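Local coordinates for chitin oligosaccahride binding protein NagB1 (Paenibacillus sp. FPU-7, PDB 7EHP) that binds short chitin oligosaccharides such as N,N'-diacetylchitobiose and probably delivers them to a membrane transporter for uptake, at residues A[50-55]-A[63-68]. Sequence-based numbering, arbitrary orientation.
Sequences EKLPAE and KIFDLF. With NAG (2-acetamido-2-deoxy-beta-D-glucopyranose), chain C; NAG (2-acetamido-2-deoxy-beta-D-glucopyranose), chain B.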
ATOM      1  N   GLU A  50      -3.640 -15.316  -0.567  1.00 16.67           N
ATOM      2  CA  GLU A  50      -3.869 -16.757  -0.459  1.00 22.00           C
ATOM      3  C   GLU A  50      -4.865 -17.136   0.639  1.00 26.90           C
ATOM      4  O   GLU A  50      -5.898 -17.745   0.347  1.00 24.25           O
ATOM      5  CB  GLU A  50      -2.559 -17.502  -0.220  1.00 20.87           C
ATOM      6  CG  GLU A  50      -1.647 -17.558  -1.471  1.00 42.68           C
ATOM      7  CD  GLU A  50      -2.066 -18.639  -2.494  1.00 58.32           C
ATOM      8  OE1 GLU A  50      -2.374 -18.287  -3.660  1.00 56.11           O
ATOM      9  OE2 GLU A  50      -2.073 -19.842  -2.138  1.00 66.30           O
ATOM     10  N   LYS A  51      -4.564 -16.789   1.897  1.00 24.30           N
ATOM     11  CA  LYS A  51      -5.351 -17.280   3.029  1.00 22.82           C
ATOM     12  C   LYS A  51      -6.788 -16.788   2.966  1.00 22.81           C
ATOM     13  O   LYS A  51      -7.728 -17.589   2.974  1.00 26.48           O
ATOM     14  CB  LYS A  51      -4.702 -16.854   4.344  1.00 21.60           C
ATOM     15  CG  LYS A  51      -5.325 -17.503   5.581  1.00 28.26           C
ATOM     16  CD  LYS A  51      -4.293 -17.629   6.703  1.00 27.11           C
ATOM     17  CE  LYS A  51      -4.806 -18.464   7.880  1.00 31.10           C
ATOM     18  NZ  LYS A  51      -4.942 -19.915   7.545  1.00 30.78           N
ATOM     19  N   LEU A  52      -6.980 -15.457   2.935  1.00 22.07           N
ATOM     20  CA  LEU A  52      -8.317 -14.862   2.975  1.00 19.45           C
ATOM     21  C   LEU A  52      -9.132 -15.172   1.718  1.00 24.62           C
ATOM     22  O   LEU A  52     -10.334 -15.463   1.840  1.00 29.60           O
ATOM     23  CB  LEU A  52      -8.245 -13.342   3.205  1.00 17.55           C
ATOM     24  CG  LEU A  52      -9.548 -12.572   3.403  1.00 22.41           C
ATOM     25  CD1 LEU A  52     -10.387 -13.165   4.522  1.00 19.60           C
ATOM     26  CD2 LEU A  52      -9.306 -11.084   3.662  1.00 18.87           C
ATOM     27  N   PRO A  53      -8.565 -15.108   0.503  1.00 22.72           N
ATOM     28  CA  PRO A  53      -9.339 -15.572  -0.666  1.00 22.17           C
ATOM     29  C   PRO A  53      -9.850 -16.988  -0.509  1.00 21.97           C
ATOM     30  O   PRO A  53     -10.992 -17.280  -0.886  1.00 29.36           O
ATOM     31  CB  PRO A  53      -8.320 -15.465  -1.814  1.00 22.58           C
ATOM     32  CG  PRO A  53      -7.490 -14.313  -1.419  1.00 19.71           C
ATOM     33  CD  PRO A  53      -7.259 -14.575   0.066  1.00 21.58           C
ATOM     34  N   ALA A  54      -9.035 -17.879   0.056  1.00 21.29           N
ATOM     35  CA  ALA A  54      -9.478 -19.253   0.255  1.00 28.99           C
ATOM     36  C   ALA A  54     -10.636 -19.312   1.244  1.00 33.27           C
ATOM     37  O   ALA A  54     -11.668 -19.938   0.969  1.00 35.25           O
ATOM     38  CB  ALA A  54      -8.313 -20.120   0.736  1.00 30.17           C
ATOM     39  N   GLU A  55     -10.483 -18.655   2.401  1.00 29.57           N
ATOM     40  CA  GLU A  55     -11.554 -18.629   3.398  1.00 28.99           C
ATOM     41  C   GLU A  55     -12.825 -18.016   2.833  1.00 27.55           C
ATOM     42  O   GLU A  55     -13.932 -18.470   3.140  1.00 34.93           O
ATOM     43  CB  GLU A  55     -11.091 -17.868   4.641  1.00 26.14           C
ATOM     44  CG  GLU A  55      -9.871 -18.498   5.287  1.00 25.16           C
ATOM     45  CD  GLU A  55      -9.175 -17.590   6.278  1.00 25.73           C
ATOM     46  OE1 GLU A  55      -8.649 -18.128   7.271  1.00 25.01           O
ATOM     47  OE2 GLU A  55      -9.137 -16.354   6.066  1.00 21.80           O
ATOM     48  N   LYS A  63     -14.097 -13.196  11.627  1.00 24.30           N
ATOM     49  CA  LYS A  63     -15.220 -12.288  11.876  1.00 18.18           C
ATOM     50  C   LYS A  63     -14.836 -10.845  11.555  1.00 21.95           C
ATOM     51  O   LYS A  63     -15.649 -10.085  11.018  1.00 22.58           O
ATOM     52  CB  LYS A  63     -15.705 -12.430  13.323  1.00 24.24           C
ATOM     53  CG  LYS A  63     -16.300 -13.827  13.663  1.00 29.13           C
ATOM     54  CD  LYS A  63     -17.243 -14.317  12.550  1.00 27.63           C
ATOM     55  CE  LYS A  63     -17.804 -15.728  12.777  1.00 34.86           C
ATOM     56  NZ  LYS A  63     -16.780 -16.734  13.197  1.00 39.77           N
ATOM     57  N   ILE A  64     -13.594 -10.467  11.842  1.00 17.49           N
ATOM     58  CA  ILE A  64     -13.040  -9.166  11.495  1.00 16.69           C
ATOM     59  C   ILE A  64     -11.712  -9.429  10.795  1.00 16.73           C
ATOM     60  O   ILE A  64     -10.929 -10.260  11.265  1.00 17.52           O
ATOM     61  CB  ILE A  64     -12.828  -8.290  12.753  1.00 18.41           C
ATOM     62  CG1 ILE A  64     -14.128  -8.143  13.553  1.00 20.36           C
ATOM     63  CG2 ILE A  64     -12.225  -6.925  12.383  1.00 16.29           C
ATOM     64  CD1 ILE A  64     -13.895  -7.837  15.030  1.00 17.53           C
ATOM     65  N   PHE A  65     -11.449  -8.745   9.671  1.00 18.43           N
ATOM     66  CA  PHE A  65     -10.281  -9.126   8.877  1.00 16.41           C
ATOM     67  C   PHE A  65      -9.706  -7.958   8.092  1.00 13.48           C
ATOM     68  O   PHE A  65     -10.440  -7.136   7.538  1.00 12.89           O
ATOM     69  CB  PHE A  65     -10.600 -10.261   7.894  1.00 17.45           C
ATOM     70  CG  PHE A  65     -11.952 -10.149   7.253  1.00 21.39           C
ATOM     71  CD1 PHE A  65     -12.136  -9.365   6.118  1.00 18.95           C
ATOM     72  CD2 PHE A  65     -13.039 -10.834   7.777  1.00 17.09           C
ATOM     73  CE1 PHE A  65     -13.385  -9.266   5.517  1.00 15.77           C
ATOM     74  CE2 PHE A  65     -14.285 -10.739   7.189  1.00 20.40           C
ATOM     75  CZ  PHE A  65     -14.465  -9.963   6.067  1.00 20.42           C
ATOM     76  N   ASP A  66      -8.381  -7.917   8.038  1.00 13.93           N
ATOM     77  CA  ASP A  66      -7.686  -6.984   7.161  1.00 17.67           C
ATOM     78  C   ASP A  66      -8.172  -7.182   5.728  1.00 18.01           C
ATOM     79  O   ASP A  66      -8.065  -8.282   5.174  1.00 17.05           O
ATOM     80  CB  ASP A  66      -6.182  -7.220   7.279  1.00 13.80           C
ATOM     81  CG  ASP A  66      -5.372  -6.175   6.563  1.00 20.80           C
ATOM     82  OD1 ASP A  66      -5.533  -6.023   5.333  1.00 19.24           O
ATOM     83  OD2 ASP A  66      -4.576  -5.494   7.242  1.00 22.60           O
ATOM     84  N   LEU A  67      -8.714  -6.119   5.128  1.00 15.26           N
ATOM     85  CA  LEU A  67      -9.381  -6.209   3.837  1.00 14.45           C
ATOM     86  C   LEU A  67      -8.941  -5.054   2.949  1.00 15.87           C
ATOM     87  O   LEU A  67      -8.714  -3.955   3.450  1.00 18.99           O
ATOM     88  CB  LEU A  67     -10.913  -6.181   4.025  1.00 18.02           C
ATOM     89  CG  LEU A  67     -11.779  -6.073   2.773  1.00 12.56           C
ATOM     90  CD1 LEU A  67     -11.767  -7.406   2.048  1.00 13.24           C
ATOM     91  CD2 LEU A  67     -13.213  -5.619   3.139  1.00 18.72           C
ATOM     92  N   PHE A  68      -8.819  -5.298   1.634  1.00 13.21           N
ATOM     93  CA  PHE A  68      -8.505  -4.251   0.661  1.00 14.54           C
ATOM     94  C   PHE A  68      -9.733  -3.893  -0.167  1.00 13.22           C
ATOM     95  O   PHE A  68     -10.524  -4.764  -0.540  1.00 19.50           O
ATOM     96  CB  PHE A  68      -7.351  -4.669  -0.283  1.00 13.65           C
ATOM     97  CG  PHE A  68      -6.009  -4.416   0.312  1.00 13.85           C
ATOM     98  CD1 PHE A  68      -5.500  -5.274   1.275  1.00 16.47           C
ATOM     99  CD2 PHE A  68      -5.286  -3.288  -0.022  1.00 14.04           C
ATOM    100  CE1 PHE A  68      -4.261  -5.044   1.869  1.00 16.47           C
ATOM    101  CE2 PHE A  68      -4.045  -3.052   0.571  1.00 16.76           C
ATOM    102  CZ  PHE A  68      -3.543  -3.931   1.529  1.00 15.81           C
TER
HETATM  103  C1  NAG C   2       0.042  -2.624   0.577  1.00 18.97           C
HETATM  104  C2  NAG C   2      -0.313  -3.765  -0.370  1.00 16.84           C
HETATM  105  C3  NAG C   2      -0.216  -3.298  -1.814  1.00 14.29           C
HETATM  106  C4  NAG C   2      -1.093  -2.073  -2.019  1.00 14.29           C
HETATM  107  C5  NAG C   2      -0.727  -0.986  -1.011  1.00 18.03           C
HETATM  108  C6  NAG C   2      -1.622   0.231  -1.089  1.00 18.06           C
HETATM  109  C7  NAG C   2      -0.002  -6.148   0.147  1.00 18.56           C
HETATM  110  C8  NAG C   2       0.980  -7.248   0.333  1.00 16.85           C
HETATM  111  N2  NAG C   2       0.513  -4.943  -0.142  1.00 17.16           N
HETATM  112  O3  NAG C   2      -0.645  -4.344  -2.672  1.00 17.15           O
HETATM  113  O4  NAG C   2      -0.923  -1.552  -3.331  1.00 14.14           O
HETATM  114  O5  NAG C   2      -0.820  -1.493   0.326  1.00 13.78           O
HETATM  115  O6  NAG C   2      -2.999  -0.113  -1.002  1.00 19.21           O
HETATM  116  O7  NAG C   2      -1.220  -6.336   0.244  1.00 17.90           O
HETATM  117  C1  NAG B   1      -0.039  -2.121   5.787  1.00 17.58           C
HETATM  118  C2  NAG B   1      -0.826  -1.125   4.939  1.00 17.48           C
HETATM  119  C3  NAG B   1      -1.035  -1.684   3.531  1.00 17.33           C
HETATM  120  C4  NAG B   1       0.266  -2.231   2.934  1.00 14.46           C
HETATM  121  C5  NAG B   1       1.034  -3.076   3.960  1.00 18.25           C
HETATM  122  C6  NAG B   1       2.400  -3.552   3.511  1.00 20.80           C
HETATM  123  C7  NAG B   1      -2.267   0.154   6.476  1.00 15.67           C
HETATM  124  C8  NAG B   1      -3.672   0.369   6.955  1.00 14.79           C
HETATM  125  N2  NAG B   1      -2.107  -0.797   5.548  1.00 15.09           N
HETATM  126  O1  NAG B   1       0.110  -1.627   7.073  1.00 33.12           O
HETATM  127  O3  NAG B   1      -1.602  -0.664   2.712  1.00 15.87           O
HETATM  128  O4  NAG B   1      -0.096  -3.138   1.899  1.00 14.48           O
HETATM  129  O5  NAG B   1       1.216  -2.356   5.187  1.00 17.31           O
HETATM  130  O6  NAG B   1       2.878  -4.568   4.390  1.00 16.44           O
HETATM  131  O7  NAG B   1      -1.320   0.803   6.919  1.00 17.72           O
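Leu52 reaches from helix 44-58 onto strand 64-68, a compact example of a helix-to-strand contact that, between residues 50-55 and 63-68, is made by a single leucine methyl, CD2. Its CB points to the strand, and the extended chain beyond it (chi1 -174°, with CD2 also anti to CA) delivers that methyl. There CD2 has two neighbours: Leu52 CD2 lies 3.4 Å from Asp66 O, and the same methyl is 4.1 Å from Phe65 CD1. The leucine and phenylalanine side chains cross at about a right angle, the methyl meeting the ring obliquely. The Phe65 ring also touches Leu82 and Arg6. All three residues are buried; together the two segments bury 117 Å², both sides summed, and the nearest CA atoms, of Leu52 and Phe65, are 8.5 Å apart.

Helix and strand are consecutive elements of an alpha/beta lobe of the periplasmic-binding-protein fold. Strand 37-41 leads into the helix, and strand 64-68 returns to the same sheet with strand 3-7 lying between the two, parallel to both, a beta-alpha-beta crossover packed against its own sheet.

Asp66 contributes its backbone here, and its O also takes a weak hydrogen bond from Asn47 ND2 of the same helix. Each carboxylate oxygen is hydrogen-bonded elsewhere, OD1 by Asn284 and OD2 with Thr8 OG1. Asn284 also accepts a hydrogen bond from the bound sugar, which links this strand end to the glycan pocket. Two residues on, Phe68 enters that pocket: its CE2 lies 3.5 Å from O6 of the chain C NAG, an oxygen in the ring plane at its edge, and its CZ is 3.6 Å from O4 of the chain B NAG, while Arg48 of helix 44-58 makes a cation-pi contact with the ring.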